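Local coordinates for protein putative transcription regulator (Lactobacillus plantarum WCFS1, PDB 3COL) that probably binds DNA through an N-terminal helix-turn-helix domain of the TetR family and so regulates transcription, at residues R68-S71 and T72-D76; V85-R88 and I89-V93. All coordinates share one frame; numbering follows the deposited sequence. Where two conformers were deposited one is given.

Interaction 1: R68-S71 and T72-D76; sequences RILS and TTDLD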
ATOM      1  N   ARG A  68      10.514 -15.021   2.658  1.00 24.13           N
ATOM      2  CA  ARG A  68      10.486 -15.586   1.316  1.00 26.32           C
ATOM      3  C   ARG A  68      10.975 -14.604   0.231  1.00 25.65           C
ATOM      4  O   ARG A  68      11.257 -15.002  -0.899  1.00 26.42           O
ATOM      5  CB  ARG A  68       9.085 -16.156   0.976  1.00 26.61           C
ATOM      6  CG  ARG A  68       9.063 -17.679   0.847  1.00 28.89           C
ATOM      7  CD  ARG A  68       7.837 -18.183   0.052  1.00 28.90           C
ATOM      8  NE  ARG A  68       6.734 -18.701   0.892  1.00 30.46           N
ATOM      9  CZ  ARG A  68       5.664 -17.998   1.252  1.00 29.72           C
ATOM     10  NH1 ARG A  68       5.547 -16.724   0.881  1.00 28.89           N
ATOM     11  NH2 ARG A  68       4.712 -18.568   1.981  1.00 28.83           N
ATOM     12  N   ILE A  69      11.085 -13.328   0.562  1.00 25.16           N
ATOM     13  CA  ILE A  69      11.436 -12.353  -0.470  1.00 25.35           C
ATOM     14  C   ILE A  69      12.875 -12.530  -1.025  1.00 25.71           C
ATOM     15  O   ILE A  69      13.060 -12.686  -2.250  1.00 26.32           O
ATOM     16  CB  ILE A  69      11.167 -10.924  -0.014  1.00 25.26           C
ATOM     17  CG1 ILE A  69       9.717 -10.799   0.486  1.00 24.29           C
ATOM     18  CG2 ILE A  69      11.480  -9.915  -1.170  1.00 26.40           C
ATOM     19  CD1 ILE A  69       9.378  -9.457   1.067  1.00 20.88           C
ATOM     20  N   LEU A  70      13.864 -12.561  -0.133  1.00 25.01           N
ATOM     21  CA  LEU A  70      15.273 -12.693  -0.510  1.00 25.06           C
ATOM     22  C   LEU A  70      15.931 -13.917   0.109  1.00 25.53           C
ATOM     23  O   LEU A  70      15.767 -14.173   1.297  1.00 24.97           O
ATOM     24  CB  LEU A  70      16.052 -11.460  -0.039  1.00 24.62           C
ATOM     25  CG  LEU A  70      15.527 -10.095  -0.466  1.00 23.42           C
ATOM     26  CD1 LEU A  70      16.119  -9.021   0.398  1.00 23.09           C
ATOM     27  CD2 LEU A  70      15.793  -9.835  -1.934  1.00 23.17           C
ATOM     28  N   SER A  71      16.725 -14.630  -0.698  1.00 26.54           N
ATOM     29  CA  SER A  71      17.524 -15.753  -0.227  1.00 26.40           C
ATOM     30  C   SER A  71      18.813 -15.244   0.395  1.00 26.46           C
ATOM     31  O   SER A  71      19.120 -14.040   0.313  1.00 26.37           O
ATOM     32  CB  SER A  71      17.850 -16.690  -1.379  1.00 26.81           C
ATOM     33  OG  SER A  71      18.841 -16.127  -2.233  1.00 28.37           O
ATOM     34  N   THR A  72      19.546 -16.164   1.021  1.00 26.08           N
ATOM     35  CA  THR A  72      20.886 -15.919   1.577  1.00 26.77           C
ATOM     36  C   THR A  72      21.854 -15.494   0.474  1.00 26.45           C
ATOM     37  O   THR A  72      22.615 -14.542   0.648  1.00 26.43           O
ATOM     38  CB  THR A  72      21.437 -17.185   2.275  1.00 26.82           C
ATOM     39  OG1 THR A  72      20.383 -17.830   3.006  1.00 27.84           O
ATOM     40  CG2 THR A  72      22.577 -16.835   3.240  1.00 28.06           C
ATOM     41  N   THR A  73      21.804 -16.227  -0.642  1.00 26.29           N
ATOM     42  CA  THR A  73      22.431 -15.873  -1.922  1.00 26.57           C
ATOM     43  C   THR A  73      22.140 -14.424  -2.382  1.00 25.56           C
ATOM     44  O   THR A  73      23.070 -13.684  -2.741  1.00 24.94           O
ATOM     45  CB  THR A  73      21.968 -16.859  -3.017  1.00 26.52           C
ATOM     46  OG1 THR A  73      22.448 -18.167  -2.689  1.00 31.37           O
ATOM     47  CG2 THR A  73      22.503 -16.483  -4.377  1.00 28.10           C
ATOM     48  N   ASP A  74      20.859 -14.041  -2.379  1.00 24.25           N
ATOM     49  CA  ASP A  74      20.471 -12.668  -2.685  1.00 23.91           C
ATOM     50  C   ASP A  74      21.180 -11.705  -1.753  1.00 22.92           C
ATOM     51  O   ASP A  74      21.823 -10.771  -2.199  1.00 22.47           O
ATOM     52  CB  ASP A  74      18.949 -12.467  -2.563  1.00 24.02           C
ATOM     53  CG  ASP A  74      18.170 -13.262  -3.583  1.00 25.36           C
ATOM     54  OD1 ASP A  74      18.757 -13.665  -4.610  1.00 27.90           O
ATOM     55  OD2 ASP A  74      16.965 -13.498  -3.360  1.00 27.27           O
ATOM     56  N   LEU A  75      21.049 -11.954  -0.453  1.00 22.87           N
ATOM     57  CA  LEU A  75      21.549 -11.062   0.582  1.00 23.07           C
ATOM     58  C   LEU A  75      23.055 -10.876   0.503  1.00 22.52           C
ATOM     59  O   LEU A  75      23.580  -9.812   0.829  1.00 22.56           O
ATOM     60  CB  LEU A  75      21.168 -11.606   1.963  1.00 23.53           C
ATOM     61  CG  LEU A  75      20.028 -10.956   2.754  1.00 24.96           C
ATOM     62  CD1 LEU A  75      19.072 -10.207   1.890  1.00 25.23           C
ATOM     63  CD2 LEU A  75      19.302 -11.981   3.620  1.00 27.51           C
ATOM     64  N   ASP A  76      23.750 -11.919   0.086  1.00 22.15           N
ATOM     65  CA  ASP A  76      25.196 -11.871   0.043  1.00 21.92           C
ATOM     66  C   ASP A  76      25.627 -10.907  -1.072  1.00 20.78           C
ATOM     67  O   ASP A  76      26.521 -10.074  -0.876  1.00 20.25           O
ATOM     68  CB  ASP A  76      25.770 -13.279  -0.137  1.00 23.12           C
ATOM     69  CG  ASP A  76      25.794 -14.087   1.171  1.00 27.20           C
ATOM     70  OD1 ASP A  76      25.386 -13.546   2.237  1.00 32.36           O
ATOM     71  OD2 ASP A  76      26.240 -15.270   1.143  1.00 30.30           O
TER

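Interaction 2: V85-R88 and I89-V93; sequences VTTR and IRLYV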
ATOM      1  N   VAL A  85      26.380   0.313  -6.310  1.00 12.83           N
ATOM      2  CA  VAL A  85      25.055   0.323  -5.704  1.00 12.22           C
ATOM      3  C   VAL A  85      23.926   0.282  -6.703  1.00 11.63           C
ATOM      4  O   VAL A  85      22.847  -0.197  -6.378  1.00 11.39           O
ATOM      5  CB  VAL A  85      24.846   1.509  -4.735  1.00 12.68           C
ATOM      6  CG1 VAL A  85      25.741   1.336  -3.527  1.00 12.31           C
ATOM      7  CG2 VAL A  85      25.095   2.879  -5.443  1.00 13.57           C
ATOM      8  N   THR A  86      24.163   0.800  -7.911  1.00 12.07           N
ATOM      9  CA  THR A  86      23.134   0.903  -8.948  1.00 11.82           C
ATOM     10  C   THR A  86      22.735  -0.472  -9.406  1.00 11.85           C
ATOM     11  O   THR A  86      21.531  -0.767  -9.604  1.00 11.70           O
ATOM     12  CB  THR A  86      23.620   1.811 -10.160  1.00 12.48           C
ATOM     13  OG1 THR A  86      23.677   3.165  -9.718  1.00 14.08           O
ATOM     14  CG2 THR A  86      22.673   1.738 -11.371  1.00 11.44           C
ATOM     15  N   THR A  87      23.761  -1.302  -9.615  1.00 11.50           N
ATOM     16  CA  THR A  87      23.594  -2.716  -9.955  1.00 10.72           C
ATOM     17  C   THR A  87      22.840  -3.473  -8.814  1.00 10.40           C
ATOM     18  O   THR A  87      21.904  -4.216  -9.081  1.00 10.08           O
ATOM     19  CB  THR A  87      24.986  -3.364 -10.226  1.00  9.94           C
ATOM     20  OG1 THR A  87      25.592  -2.701 -11.346  1.00 10.02           O
ATOM     21  CG2 THR A  87      24.870  -4.870 -10.540  1.00 10.44           C
ATOM     22  N   ARG A  88      23.286  -3.308  -7.568  1.00  9.52           N
ATOM     23  CA  ARG A  88      22.665  -4.016  -6.451  1.00  9.94           C
ATOM     24  C   ARG A  88      21.212  -3.600  -6.224  1.00  9.94           C
ATOM     25  O   ARG A  88      20.406  -4.438  -5.886  1.00 10.65           O
ATOM     26  CB  ARG A  88      23.463  -3.823  -5.142  1.00 10.08           C
ATOM     27  CG  ARG A  88      24.809  -4.522  -5.153  1.00  8.40           C
ATOM     28  CD  ARG A  88      25.433  -4.431  -3.763  1.00  9.10           C
ATOM     29  NE  ARG A  88      26.252  -3.235  -3.620  1.00  9.37           N
ATOM     30  CZ  ARG A  88      26.606  -2.694  -2.460  1.00 11.90           C
ATOM     31  NH1 ARG A  88      27.380  -1.612  -2.460  1.00 12.98           N
ATOM     32  NH2 ARG A  88      26.192  -3.226  -1.317  1.00  8.61           N
ATOM     33  N   ILE A  89      20.888  -2.314  -6.374  1.00 10.25           N
ATOM     34  CA  ILE A  89      19.487  -1.857  -6.341  1.00 10.84           C
ATOM     35  C   ILE A  89      18.630  -2.546  -7.430  1.00 11.21           C
ATOM     36  O   ILE A  89      17.536  -3.019  -7.157  1.00 12.37           O
ATOM     37  CB  ILE A  89      19.367  -0.291  -6.386  1.00 10.60           C
ATOM     38  CG1 ILE A  89      19.902   0.298  -5.092  1.00 11.30           C
ATOM     39  CG2 ILE A  89      17.851   0.175  -6.547  1.00 10.03           C
ATOM     40  CD1 ILE A  89      20.032   1.811  -5.114  1.00 10.84           C
ATOM     41  N   ARG A  90      19.139  -2.619  -8.649  0.50 11.67           N
ATOM     42  CA  ARG A  90      18.407  -3.275  -9.716  0.50 12.12           C
ATOM     43  C   ARG A  90      18.154  -4.756  -9.407  0.50 11.81           C
ATOM     44  O   ARG A  90      17.036  -5.252  -9.591  0.50 11.72           O
ATOM     45  CB  ARG A  90      19.113  -3.097 -11.068  0.50 11.80           C
ATOM     46  CG  ARG A  90      18.237  -3.501 -12.268  0.50 12.86           C
ATOM     47  CD  ARG A  90      18.979  -3.383 -13.601  0.50 12.32           C
ATOM     48  NE  ARG A  90      20.005  -4.426 -13.724  0.50 15.76           N
ATOM     49  CZ  ARG A  90      21.313  -4.225 -13.545  0.50 14.03           C
ATOM     50  NH1 ARG A  90      21.760  -3.026 -13.241  0.50 13.10           N
ATOM     51  NH2 ARG A  90      22.171  -5.226 -13.682  0.50 14.64           N
ATOM     52  N   LEU A  91      19.196  -5.446  -8.935  1.00 12.28           N
ATOM     53  CA  LEU A  91      19.101  -6.848  -8.496  1.00 11.40           C
ATOM     54  C   LEU A  91      18.055  -6.995  -7.407  1.00 11.35           C
ATOM     55  O   LEU A  91      17.266  -7.944  -7.418  1.00  9.84           O
ATOM     56  CB  LEU A  91      20.447  -7.342  -7.949  1.00 11.32           C
ATOM     57  CG  LEU A  91      21.635  -7.440  -8.930  1.00 14.14           C
ATOM     58  CD1 LEU A  91      22.904  -7.900  -8.150  1.00 16.63           C
ATOM     59  CD2 LEU A  91      21.331  -8.345 -10.141  1.00 14.69           C
ATOM     60  N   TYR A  92      18.070  -6.062  -6.454  1.00 11.46           N
ATOM     61  CA  TYR A  92      17.081  -6.107  -5.374  1.00 12.99           C
ATOM     62  C   TYR A  92      15.645  -5.971  -5.873  1.00 11.55           C
ATOM     63  O   TYR A  92      14.783  -6.768  -5.534  1.00 11.94           O
ATOM     64  CB  TYR A  92      17.394  -5.046  -4.305  1.00 14.24           C
ATOM     65  CG  TYR A  92      16.316  -4.931  -3.257  1.00 16.50           C
ATOM     66  CD1 TYR A  92      15.987  -6.010  -2.446  1.00 14.62           C
ATOM     67  CD2 TYR A  92      15.603  -3.757  -3.116  1.00 16.55           C
ATOM     68  CE1 TYR A  92      14.973  -5.896  -1.497  1.00 19.29           C
ATOM     69  CE2 TYR A  92      14.596  -3.643  -2.197  1.00 19.87           C
ATOM     70  CZ  TYR A  92      14.288  -4.716  -1.399  1.00 18.16           C
ATOM     71  OH  TYR A  92      13.289  -4.572  -0.460  1.00 22.99           O
ATOM     72  N   VAL A  93      15.381  -4.927  -6.649  1.00 12.08           N
ATOM     73  CA  VAL A  93      14.050  -4.657  -7.099  1.00 10.84           C
ATOM     74  C   VAL A  93      13.585  -5.767  -8.047  1.00 10.50           C
ATOM     75  O   VAL A  93      12.418  -6.127  -8.053  1.00 10.29           O
ATOM     76  CB  VAL A  93      13.948  -3.260  -7.771  1.00 11.89           C
ATOM     77  CG1 VAL A  93      12.509  -2.993  -8.231  1.00  9.92           C
ATOM     78  CG2 VAL A  93      14.393  -2.166  -6.780  1.00 11.90           C
TER
HETATM   79  O   HOH W   1      24.691  -3.318 -14.121  1.00 27.14           O

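Interaction 1: R68-S71 and T72-D76
S71 and D74 grip each other at the start of helix 72-78 through two reciprocal bonds. The hydroxyl of S71 is turned between its own backbone N and carbonyl carbon (chi1 74°), which swings OG over the first turn to accept from D74 N at 2.9 Å, nearly straight. In return the carboxylate of D74 folds back toward the loop: with CG anti to its carbonyl carbon (chi1 -65°), D74 OD2 accepts from S71 N at 2.9 Å. That donor does not lie in the carboxylate plane but comes from above it, 48° out. The pair is a capping box with S71 as N-cap, and the helix 72-78 that it starts follows helix 54-67 after a short loop. S71 O accepts from L75 N at 2.9 Å, an i to i+4 backbone bond from the N-cap residue. An apolar contact accompanies the cap: L70 CD1 meets L75 CD1 at 3.5 Å, the two side chains crossing at about a right angle, and L70 CB also packs 3.8 Å from L75 CD1. The carboxylate oxygen bound to S71 N also lies against the L70 backbone. Outside the turn, L70 and D74 both touch Q95 of helix 85-102, while L75 rests on I133 of helix 133-143.

Interaction 2: V85-R88 and I89-V93
L91 places CG anti to its carbonyl carbon (chi1 -65°), beside its backbone N, and I89 does the same with CG1 (chi1 -68°); each branch is thereby laid against the carbonyl four residues back. L91 CG lies 3.2 Å from T87 O, the oxygen that accepts from L91 N. Two residues earlier, I89 makes a like approach: CG1 lies 3.3 Å from V85 O, the acceptor of I89 N. R90 was modelled in two conformers; in the one given, the bend at chi3 (71°) turns the chain back toward T87, and T87 O lies over one face of the guanidinium, displaced toward its rim. In that conformer a water joins the two side chains, donating to T87 OG1 at 3.0 Å and accepting from R90 NH1 at 3.1 Å. The threonine hydroxyl is also hydrogen-bonded to D84, just before the segment. R88 bends at chi3 as well, but its polar end leaves the contact for the carbonyls of L78 and I83, ahead of the helix. The backbone bonds from I89, R90, L91 and Y92 to the residues four before them make this the regular i to i+4 ladder of an alpha helix, the opening turns of helix 85-102.

In the fold
Interaction 1 starts helix 72-78 and interaction 2 forms the first turns of the next helix, 85-102; their centres are about 13 Å apart. They meet where L70 CD1 packs 3.8 Å from Y92 CE1, and V134 of helix 133-143 touches both of these side chains. Interaction 1 is a surface contact with no buried residue. Interaction 2 is partly buried: R88, I89 and Y92 lie within the bundle, Y92 against helix 152-171 and I89 against helix 182-193, while T87 and R90, linked through a water in one conformer of R90, are partly exposed. Being uninterrupted helix, it is held mainly by backbone-to-backbone bonds, where interaction 1 adds side-chain caps at a helix start.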